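Local coordinates for putative D-alanine N-acetyltransferase of GNAT family (Desulfovibrio desulfuricans subsp. desulfuricans, PDB 2R7H), which probably works as an acyltransferase of the GNAT family, moving an acyl group, likely acetyl, onto an acceptor whose identity is not established, at residues P89-E92 / G93-D96; F162-A165 / G166-K169. All coordinates share one frame; numbering follows the deposited sequence. Where two conformers were deposited one is given.

Interaction 1 of 2, residues P89-E92 / G93-D96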
# COMPACT_ATOMS: atom_id res chain seq x y z
N PRO B 89 2.37 6.70 2.30
CA PRO B 89 2.27 7.65 1.22
C PRO B 89 0.91 8.32 1.13
O PRO B 89 -0.10 7.70 1.48
CB PRO B 89 2.45 6.78 -0.04
CG PRO B 89 3.20 5.60 0.40
CD PRO B 89 2.88 5.38 1.84
N ALA B 90 0.91 9.59 0.74
CA ALA B 90 -0.29 10.38 0.55
C ALA B 90 -1.12 10.62 1.80
O ALA B 90 -2.33 10.73 1.72
CB ALA B 90 -1.15 9.72 -0.58
N THR B 91 -0.48 10.70 2.96
CA THR B 91 -1.21 10.90 4.22
C THR B 91 -0.41 11.87 5.07
O THR B 91 0.74 12.11 4.79
CB THR B 91 -1.31 9.59 5.04
OG1 THR B 91 -0.07 9.32 5.71
CG2 THR B 91 -1.77 8.41 4.18
N GLU B 92 -1.07 12.43 6.09
CA GLU B 92 -0.48 13.36 7.08
C GLU B 92 -0.51 12.65 8.41
O GLU B 92 -1.58 12.38 8.89
CB GLU B 92 -1.30 14.69 7.15
CG GLU B 92 -1.05 15.68 8.37
CD GLU B 92 -1.94 15.43 9.64
OE1 GLU B 92 -3.19 15.73 9.65
OE2 GLU B 92 -1.36 15.03 10.68
N GLY B 93 0.63 12.29 8.97
CA GLY B 93 0.65 11.66 10.29
C GLY B 93 0.24 10.21 10.43
O GLY B 93 -0.01 9.76 11.56
N THR B 94 0.16 9.47 9.33
CA THR B 94 -0.17 8.04 9.37
C THR B 94 1.09 7.28 8.96
O THR B 94 1.77 7.70 8.04
CB THR B 94 -1.34 7.68 8.48
OG1 THR B 94 -2.49 8.37 8.97
CG2 THR B 94 -1.68 6.20 8.56
N TYR B 95 1.36 6.20 9.68
CA TYR B 95 2.53 5.36 9.48
C TYR B 95 2.13 3.88 9.42
O TYR B 95 1.16 3.49 10.02
CB TYR B 95 3.51 5.55 10.68
CG TYR B 95 4.19 6.89 10.67
CD1 TYR B 95 3.51 8.05 11.06
CD2 TYR B 95 5.49 7.02 10.24
CE1 TYR B 95 4.12 9.30 10.99
CE2 TYR B 95 6.10 8.24 10.16
CZ TYR B 95 5.42 9.37 10.55
OH TYR B 95 6.05 10.59 10.48
N ASP B 96 2.93 3.11 8.72
CA ASP B 96 2.76 1.68 8.65
C ASP B 96 3.91 0.95 9.32
O ASP B 96 5.06 1.28 9.07
CB ASP B 96 2.69 1.20 7.23
CG ASP B 96 1.36 1.52 6.58
OD1 ASP B 96 0.32 0.99 7.01
OD2 ASP B 96 1.41 2.23 5.59

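Interaction 2 of 2, residues F162-A165 / G166-K169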
# COMPACT_ATOMS: atom_id res chain seq x y z
N PHE B 162 -8.19 -11.67 1.21
CA PHE B 162 -7.31 -10.72 0.58
C PHE B 162 -6.05 -11.35 0.00
O PHE B 162 -5.72 -11.11 -1.18
CB PHE B 162 -6.94 -9.64 1.62
CG PHE B 162 -6.10 -8.54 1.07
CD1 PHE B 162 -6.69 -7.43 0.54
CD2 PHE B 162 -4.72 -8.60 1.15
CE1 PHE B 162 -5.93 -6.41 0.02
CE2 PHE B 162 -3.95 -7.56 0.65
CZ PHE B 162 -4.57 -6.46 0.09
N TYR B 163 -5.39 -12.19 0.78
CA TYR B 163 -4.13 -12.81 0.29
C TYR B 163 -4.37 -14.01 -0.62
O TYR B 163 -3.62 -14.19 -1.57
CB TYR B 163 -3.21 -13.19 1.43
CG TYR B 163 -2.82 -12.06 2.32
CD1 TYR B 163 -1.86 -11.13 1.93
CD2 TYR B 163 -3.35 -11.94 3.60
CE1 TYR B 163 -1.47 -10.10 2.75
CE2 TYR B 163 -2.94 -10.92 4.46
CZ TYR B 163 -2.00 -10.00 4.03
OH TYR B 163 -1.62 -8.96 4.86
N ARG B 164 -5.39 -14.80 -0.32
CA ARG B 164 -5.81 -15.97 -1.10
C ARG B 164 -7.08 -16.47 -0.45
O ARG B 164 -7.46 -15.98 0.62
CB ARG B 164 -4.75 -17.09 -1.14
CG ARG B 164 -4.31 -17.65 0.22
CD ARG B 164 -3.15 -18.68 0.15
NE ARG B 164 -1.98 -18.09 -0.52
CZ ARG B 164 -1.16 -17.17 -0.00
NH1 ARG B 164 -1.32 -16.68 1.23
NH2 ARG B 164 -0.15 -16.70 -0.75
N ALA B 165 -7.73 -17.46 -1.07
CA ALA B 165 -8.96 -18.03 -0.54
C ALA B 165 -8.71 -18.48 0.92
O ALA B 165 -7.70 -19.10 1.21
CB ALA B 165 -9.43 -19.22 -1.42
N GLY B 166 -9.59 -18.10 1.84
CA GLY B 166 -9.43 -18.42 3.25
C GLY B 166 -8.35 -17.66 4.02
O GLY B 166 -8.17 -17.91 5.20
N ASP B 167 -7.64 -16.70 3.39
CA ASP B 167 -6.57 -15.94 4.04
C ASP B 167 -6.92 -14.42 4.00
O ASP B 167 -6.64 -13.72 3.06
CB ASP B 167 -5.25 -16.25 3.35
CG ASP B 167 -4.06 -15.75 4.13
OD1 ASP B 167 -4.21 -14.89 5.01
OD2 ASP B 167 -2.94 -16.23 3.87
N ASP B 168 -7.53 -13.97 5.09
CA ASP B 168 -7.98 -12.59 5.25
C ASP B 168 -6.89 -11.67 5.72
O ASP B 168 -5.97 -12.13 6.39
CB ASP B 168 -9.06 -12.53 6.32
CG ASP B 168 -10.26 -13.41 6.01
OD1 ASP B 168 -10.42 -13.87 4.86
OD2 ASP B 168 -11.04 -13.62 6.95
N LYS B 169 -6.98 -10.38 5.36
CA LYS B 169 -6.03 -9.39 5.84
C LYS B 169 -6.75 -8.70 6.95
O LYS B 169 -7.89 -8.28 6.73
CB LYS B 169 -5.65 -8.34 4.77
CG LYS B 169 -4.57 -7.33 5.32
CD LYS B 169 -3.91 -6.52 4.26
CE LYS B 169 -4.75 -5.51 3.65
NZ LYS B 169 -3.90 -4.60 2.79

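Interaction 1 of 2, residues P89-E92 / G93-D96
T91 turns its hydroxyl onto T94 where the loop enters the strand, the two side chains crossing at about a right angle. T91 does the touching with its hydroxyl: OG1 lies 3.5 Å from T94 CB and 3.4 Å from T94 O, while the CB atoms of T91 and T94 come within 3.9 Å of each other. The first torsion of T91 (chi1 78°) sets OG1 between its own backbone N and carbonyl carbon, with CG2 beside the backbone N. The contact of this hydroxyl with T94 is one of proximity; its hydrogen bond goes back to T88 O, the residue just before the loop segment. In T94 the branches are placed differently: CG2 is anti to the backbone N and OG1 sits beside that N (chi1 -63°). T94 OG1 is hydrogen-bonded to F162 O of the second subunit. Residues 89-93 are part of the beta-hairpin connection between the antiparallel neighbours 78-87 and 94-102, and 94-96 begin the second of these strands. G93 makes the last bend before that strand with a positive phi of 76°, a conformation that favours glycine. E92 directs its side chain away from the strand, and its carbonyl O accepts a hydrogen bond from R129 NH2. At the start of the strand, D96 OD2 is hydrogen-bonded to T88 OG1 and Y95 OH to T126 OG1. F162 of the second subunit packs on T91, and R164 of that subunit on E92.

Interaction 2 of 2, residues F162-A165 / G166-K169
R164 to D167 form a type II beta turn, closed by the bond from D167 N to R164 O (2.9 Å) and followed by a second backbone bond from Y163 N to D167 O (3.0 Å). The third position of such a turn needs a positive phi, which G166 adopts and glycine takes readily. Beyond these bonds K169 returns alongside F162, the two side chains pointing the same way. K169 leaves its backbone with CG anti to N and then folds at chi3, which lays CE over the face of the F162 ring, 3.7 Å from the ring centroid and only 12° off the normal, a CH-pi contact. The ammonium is displaced from the centre: NZ is 3.9 Å from the same F162 centroid but 34° off the normal, giving an off-centre cation-pi interaction. Its charge also pairs with E134 OE2. Y163 crosses K169 at about a right angle, its OH lying 3.4 Å from K169 CD, and CD2 of F162 sits over the face of the Y163 ring. The two oxygens of the D167 carboxylate have different surroundings. OD1 approaches Y163 CD2 obliquely at 3.4 Å and takes a hydrogen bond from S136 OG, whereas OD2 meets the edge of the R164 guanidinium. That salt bridge, R164 NH1 to D167 OD2 at 3.1 Å, is bent (132°) and hence weak as a hydrogen bond. D168, directed away from the turn, pairs with K160 and with A161 N. The turn ends the connection that leads from strand 154-159, at the outer end of the sheet within this chain, into strand 167-175, which has 130-136, the strand of E134 and S136, on its other side; backbone bonds tie D168 to G137 and K169 to L159.

In the fold
Interaction 1 comes first along the chain; the centres of the two contacts lie 25 Å apart, with nearest atoms about 8 Å apart and without contact. Both reach the same mixed seven-stranded sheet of order 1-2-3-4-5-7-6, the arrangement expected of a GNAT fold, through the starts of strands 94-102 and 167-175. Strand 130-136 separates these two strands. The connection between the contacts is made through the dimer: T91, E92 and T94 meet F162 and R164 of the second subunit, and residues 162-164 meet the partner's 90-94 region in return. The two loops therefore serve as complementary surfaces of the subunit interface.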